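Local coordinates for reticulocyte binding protein (Streptococcus agalactiae COH1, PDB 3FAW) that probably hydrolyses alpha-1,6-glucosidic linkages in pullulan and related alpha-glucans as a cell-wall-anchored streptococcal pullulanase, at residues Gln727-Tyr739 against Val751-Leu763. Sequence-based numbering, arbitrary orientation.
Sequences QGDIKEKDLVIAY and VFVNADSKARNVL
Arg-760 reaches across to Asp-729 and Asp-734 and binds both carboxylates. It grips Asp-734 end-on. Arg-760 NH1 donates to Asp-734 OD1 at 3.2 Å and Arg-760 NH2 to Asp-734 OD2 at 3.3 Å, both nearly straight. The Asp-734 oxygens turn their anti lone pairs to backbone N-H groups of Leu-735 and Lys-731, which fixes the carboxylate's rotation. Asp-729 is held side-on, by NE and NH2, with its carboxylate plane 72° from the guanidinium. Arg-760 NH2 meets Asp-729 OD1 from above the carboxylate plane, at 3.1 Å. Asp-756 OD2 adds a third salt bridge, to NH1. Bends at chi2 and chi3 (-69° and -68°) fold the arginine into this cluster, and Val-736 CG1 covers one guanidinium face. The network lies beside the antiparallel hairpin 736-742/748-754, part of the C-terminal beta domain that packs on the TIM-barrel domain. On one face of the hairpin, Val-751 CB sits over the Tyr-739 ring, 4.0 Å from its centroid, a CH-pi contact. Tyr-739 OH is hydrogen-bonded to Thr-610 OG1, and Val-751 touches helix 590-609. On the other face Ala-738 CB meets Phe-752 CD1 at 3.3 Å. Val-762 CG1 lies at that ring's edge. Water 3 links Asp-729 OD1 to Asn-761 O, donating to both.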
loop_
_atom_site.group_PDB
_atom_site.type_symbol
_atom_site.label_atom_id
_atom_site.label_comp_id
_atom_site.label_asym_id
_atom_site.label_seq_id
_atom_site.Cartn_x
_atom_site.Cartn_y
_atom_site.Cartn_z
ATOM N N GLN A 727 30.595 2.778 28.776
ATOM C CA GLN A 727 31.170 4.113 28.600
ATOM C C GLN A 727 30.395 5.106 29.458
ATOM O O GLN A 727 29.212 5.351 29.211
ATOM C CB GLN A 727 31.103 4.540 27.130
ATOM C CG GLN A 727 31.879 3.641 26.185
ATOM C CD GLN A 727 33.378 3.692 26.426
ATOM O OE1 GLN A 727 33.979 4.767 26.448
ATOM N NE2 GLN A 727 33.988 2.528 26.603
ATOM N N GLY A 728 31.060 5.681 30.459
ATOM C CA GLY A 728 30.379 6.518 31.446
ATOM C C GLY A 728 29.304 5.724 32.168
ATOM O O GLY A 728 29.550 4.595 32.587
ATOM N N ASP A 729 28.103 6.294 32.280
ATOM C CA ASP A 729 26.995 5.632 32.984
ATOM C C ASP A 729 26.030 4.874 32.051
ATOM O O ASP A 729 24.924 4.517 32.455
ATOM C CB ASP A 729 26.231 6.644 33.851
ATOM C CG ASP A 729 25.463 7.671 33.035
ATOM O OD1 ASP A 729 25.569 7.661 31.793
ATOM O OD2 ASP A 729 24.755 8.497 33.645
ATOM N N ILE A 730 26.461 4.624 30.815
ATOM C CA ILE A 730 25.645 3.916 29.827
ATOM C C ILE A 730 25.484 2.437 30.198
ATOM O O ILE A 730 26.472 1.738 30.437
ATOM C CB ILE A 730 26.267 4.035 28.412
ATOM C CG1 ILE A 730 26.177 5.479 27.909
ATOM C CG2 ILE A 730 25.583 3.099 27.424
ATOM C CD1 ILE A 730 24.753 5.967 27.663
ATOM N N LYS A 731 24.236 1.974 30.255
ATOM C CA LYS A 731 23.939 0.579 30.588
ATOM C C LYS A 731 23.516 -0.179 29.331
ATOM O O LYS A 731 23.279 0.435 28.287
ATOM C CB LYS A 731 22.852 0.501 31.663
ATOM C CG LYS A 731 23.143 1.317 32.930
ATOM C CD LYS A 731 24.446 0.902 33.607
ATOM C CE LYS A 731 24.728 1.728 34.860
ATOM N NZ LYS A 731 25.914 1.217 35.615
ATOM N N GLU A 732 23.434 -1.506 29.429
ATOM C CA GLU A 732 23.120 -2.350 28.264
ATOM C C GLU A 732 21.747 -1.998 27.681
ATOM O O GLU A 732 21.609 -1.856 26.469
ATOM C CB GLU A 732 23.197 -3.844 28.605
ATOM C CG GLU A 732 23.227 -4.745 27.372
ATOM C CD GLU A 732 23.518 -6.205 27.691
ATOM O OE1 GLU A 732 23.341 -6.624 28.856
ATOM O OE2 GLU A 732 23.921 -6.941 26.763
ATOM N N LYS A 733 20.749 -1.858 28.553
ATOM C CA LYS A 733 19.455 -1.283 28.178
ATOM C C LYS A 733 19.404 0.143 28.708
ATOM O O LYS A 733 19.599 0.364 29.904
ATOM C CB LYS A 733 18.299 -2.096 28.763
ATOM C CG LYS A 733 18.172 -3.503 28.195
ATOM C CD LYS A 733 16.948 -4.205 28.758
ATOM C CE LYS A 733 16.726 -5.555 28.105
ATOM N NZ LYS A 733 15.491 -6.216 28.615
ATOM N N ASP A 734 19.162 1.115 27.834
ATOM C CA ASP A 734 19.188 2.517 28.260
ATOM C C ASP A 734 18.252 3.412 27.443
ATOM O O ASP A 734 17.559 2.937 26.536
ATOM C CB ASP A 734 20.629 3.049 28.216
ATOM C CG ASP A 734 20.982 3.883 29.436
ATOM O OD1 ASP A 734 20.121 4.675 29.876
ATOM O OD2 ASP A 734 22.120 3.751 29.947
ATOM N N LEU A 735 18.223 4.699 27.808
ATOM C CA LEU A 735 17.366 5.714 27.174
ATOM C C LEU A 735 18.162 6.854 26.530
ATOM O O LEU A 735 17.585 7.846 26.090
ATOM C CB LEU A 735 16.410 6.312 28.213
ATOM C CG LEU A 735 15.388 5.366 28.845
ATOM C CD1 LEU A 735 14.727 6.033 30.039
ATOM C CD2 LEU A 735 14.348 4.935 27.825
ATOM N N VAL A 736 19.484 6.719 26.487
ATOM C CA VAL A 736 20.334 7.672 25.766
ATOM C C VAL A 736 21.196 6.906 24.767
ATOM O O VAL A 736 21.626 5.784 25.041
ATOM C CB VAL A 736 21.221 8.516 26.727
ATOM C CG1 VAL A 736 21.933 7.632 27.718
ATOM C CG2 VAL A 736 22.229 9.373 25.938
ATOM N N ILE A 737 21.424 7.504 23.603
ATOM C CA ILE A 737 22.292 6.911 22.588
ATOM C C ILE A 737 22.989 8.002 21.776
ATOM O O ILE A 737 22.448 9.089 21.578
ATOM C CB ILE A 737 21.507 5.944 21.645
ATOM C CG1 ILE A 737 22.470 5.040 20.866
ATOM C CG2 ILE A 737 20.601 6.715 20.682
ATOM C CD1 ILE A 737 21.780 3.901 20.149
ATOM N N ALA A 738 24.202 7.706 21.325
ATOM C CA ALA A 738 24.952 8.623 20.465
ATOM C C ALA A 738 25.721 7.837 19.415
ATOM O O ALA A 738 26.281 6.784 19.715
ATOM C CB ALA A 738 25.903 9.475 21.290
ATOM N N TYR A 739 25.741 8.351 18.188
ATOM C CA TYR A 739 26.453 7.698 17.089
ATOM C C TYR A 739 27.081 8.690 16.127
ATOM O O TYR A 739 26.600 9.808 15.964
ATOM C CB TYR A 739 25.539 6.741 16.312
ATOM C CG TYR A 739 24.170 7.285 15.973
ATOM C CD1 TYR A 739 23.893 7.821 14.714
ATOM C CD2 TYR A 739 23.141 7.237 16.907
ATOM C CE1 TYR A 739 22.623 8.305 14.405
ATOM C CE2 TYR A 739 21.885 7.718 16.613
ATOM C CZ TYR A 739 21.623 8.245 15.365
ATOM O OH TYR A 739 20.354 8.713 15.099
ATOM N N VAL A 751 25.463 12.356 16.172
ATOM C CA VAL A 751 24.091 12.532 16.660
ATOM C C VAL A 751 23.961 12.018 18.095
ATOM O O VAL A 751 24.324 10.878 18.383
ATOM C CB VAL A 751 23.074 11.755 15.782
ATOM C CG1 VAL A 751 21.637 12.077 16.212
ATOM C CG2 VAL A 751 23.281 12.068 14.303
ATOM N N PHE A 752 23.437 12.866 18.980
ATOM C CA PHE A 752 23.212 12.522 20.385
ATOM C C PHE A 752 21.726 12.630 20.707
ATOM O O PHE A 752 21.116 13.664 20.443
ATOM C CB PHE A 752 23.981 13.477 21.300
ATOM C CG PHE A 752 25.467 13.507 21.054
ATOM C CD1 PHE A 752 26.326 12.726 21.815
ATOM C CD2 PHE A 752 26.008 14.333 20.078
ATOM C CE1 PHE A 752 27.693 12.757 21.597
ATOM C CE2 PHE A 752 27.370 14.367 19.853
ATOM C CZ PHE A 752 28.215 13.579 20.616
ATOM N N VAL A 753 21.148 11.570 21.271
ATOM C CA VAL A 753 19.738 11.575 21.693
ATOM C C VAL A 753 19.612 11.156 23.156
ATOM O O VAL A 753 19.738 9.971 23.479
ATOM C CB VAL A 753 18.877 10.620 20.829
ATOM C CG1 VAL A 753 17.455 10.531 21.373
ATOM C CG2 VAL A 753 18.864 11.076 19.370
ATOM N N ASN A 754 19.388 12.131 24.036
ATOM C CA ASN A 754 19.043 11.846 25.424
ATOM C C ASN A 754 17.523 11.775 25.572
ATOM O O ASN A 754 16.855 12.803 25.693
ATOM C CB ASN A 754 19.619 12.896 26.382
ATOM C CG ASN A 754 19.369 12.553 27.853
ATOM O OD1 ASN A 754 18.937 11.447 28.179
ATOM N ND2 ASN A 754 19.645 13.503 28.743
ATOM N N ALA A 755 16.990 10.556 25.557
ATOM C CA ALA A 755 15.561 10.330 25.763
ATOM C C ALA A 755 15.224 10.110 27.242
ATOM O O ALA A 755 14.085 9.782 27.575
ATOM C CB ALA A 755 15.085 9.138 24.928
ATOM N N ASP A 756 16.213 10.283 28.122
ATOM C CA ASP A 756 15.999 10.147 29.562
ATOM C C ASP A 756 15.351 11.414 30.107
ATOM O O ASP A 756 15.463 12.490 29.513
ATOM C CB ASP A 756 17.324 9.873 30.286
ATOM C CG ASP A 756 17.134 9.212 31.652
ATOM O OD1 ASP A 756 15.989 9.111 32.135
ATOM O OD2 ASP A 756 18.143 8.794 32.251
ATOM N N SER A 757 14.675 11.269 31.244
ATOM C CA SER A 757 13.976 12.366 31.914
ATOM C C SER A 757 14.874 13.125 32.900
ATOM O O SER A 757 14.398 13.977 33.647
ATOM C CB SER A 757 12.738 11.821 32.638
ATOM O OG SER A 757 13.076 10.741 33.492
ATOM N N LYS A 758 16.167 12.801 32.904
ATOM C CA LYS A 758 17.179 13.562 33.633
ATOM C C LYS A 758 18.338 13.850 32.685
ATOM O O LYS A 758 18.496 13.170 31.671
ATOM C CB LYS A 758 17.691 12.772 34.841
ATOM C CG LYS A 758 18.290 11.417 34.486
ATOM C CD LYS A 758 18.876 10.717 35.693
ATOM C CE LYS A 758 19.410 9.347 35.311
ATOM N NZ LYS A 758 20.260 8.778 36.383
ATOM N N ALA A 759 19.144 14.853 33.017
ATOM C CA ALA A 759 20.338 15.165 32.236
ATOM C C ALA A 759 21.316 13.990 32.262
ATOM O O ALA A 759 21.366 13.239 33.244
ATOM C CB ALA A 759 21.008 16.424 32.769
ATOM N N ARG A 760 22.068 13.820 31.172
ATOM C CA ARG A 760 23.053 12.740 31.055
ATOM C C ARG A 760 24.365 13.251 30.478
ATOM O O ARG A 760 24.369 13.991 29.492
ATOM C CB ARG A 760 22.528 11.608 30.169
ATOM C CG ARG A 760 21.243 10.949 30.656
ATOM C CD ARG A 760 21.449 10.140 31.931
ATOM N NE ARG A 760 22.276 8.955 31.705
ATOM C CZ ARG A 760 21.834 7.797 31.214
ATOM N NH1 ARG A 760 20.562 7.640 30.874
ATOM N NH2 ARG A 760 22.673 6.783 31.053
ATOM N N ASN A 761 25.470 12.850 31.101
ATOM C CA ASN A 761 26.810 13.106 30.573
ATOM C C ASN A 761 27.199 11.980 29.625
ATOM O O ASN A 761 27.220 10.816 30.026
ATOM C CB ASN A 761 27.831 13.210 31.716
ATOM C CG ASN A 761 29.262 13.412 31.221
ATOM O OD1 ASN A 761 29.896 12.484 30.717
ATOM N ND2 ASN A 761 29.784 14.620 31.395
ATOM N N VAL A 762 27.489 12.328 28.373
ATOM C CA VAL A 762 27.955 11.361 27.376
ATOM C C VAL A 762 29.476 11.444 27.237
ATOM O O VAL A 762 30.015 12.476 26.835
ATOM C CB VAL A 762 27.300 11.614 26.001
ATOM C CG1 VAL A 762 27.851 10.651 24.956
ATOM C CG2 VAL A 762 25.785 11.474 26.098
ATOM N N LEU A 763 30.161 10.349 27.564
ATOM C CA LEU A 763 31.624 10.291 27.500
ATOM C C LEU A 763 32.120 10.164 26.051
ATOM O O LEU A 763 31.601 9.362 25.278
ATOM C CB LEU A 763 32.132 9.116 28.345
ATOM C CG LEU A 763 33.641 8.882 28.461
ATOM C CD1 LEU A 763 34.377 10.111 28.994
ATOM C CD2 LEU A 763 33.894 7.681 29.355
HETATM O O HOH W 1 28.582 7.958 28.272
HETATM O O HOH W 2 28.131 9.134 32.278
HETATM O O HOH W 3 26.209 8.472 29.426
HETATM O O HOH W 4 22.078 7.390 34.460
#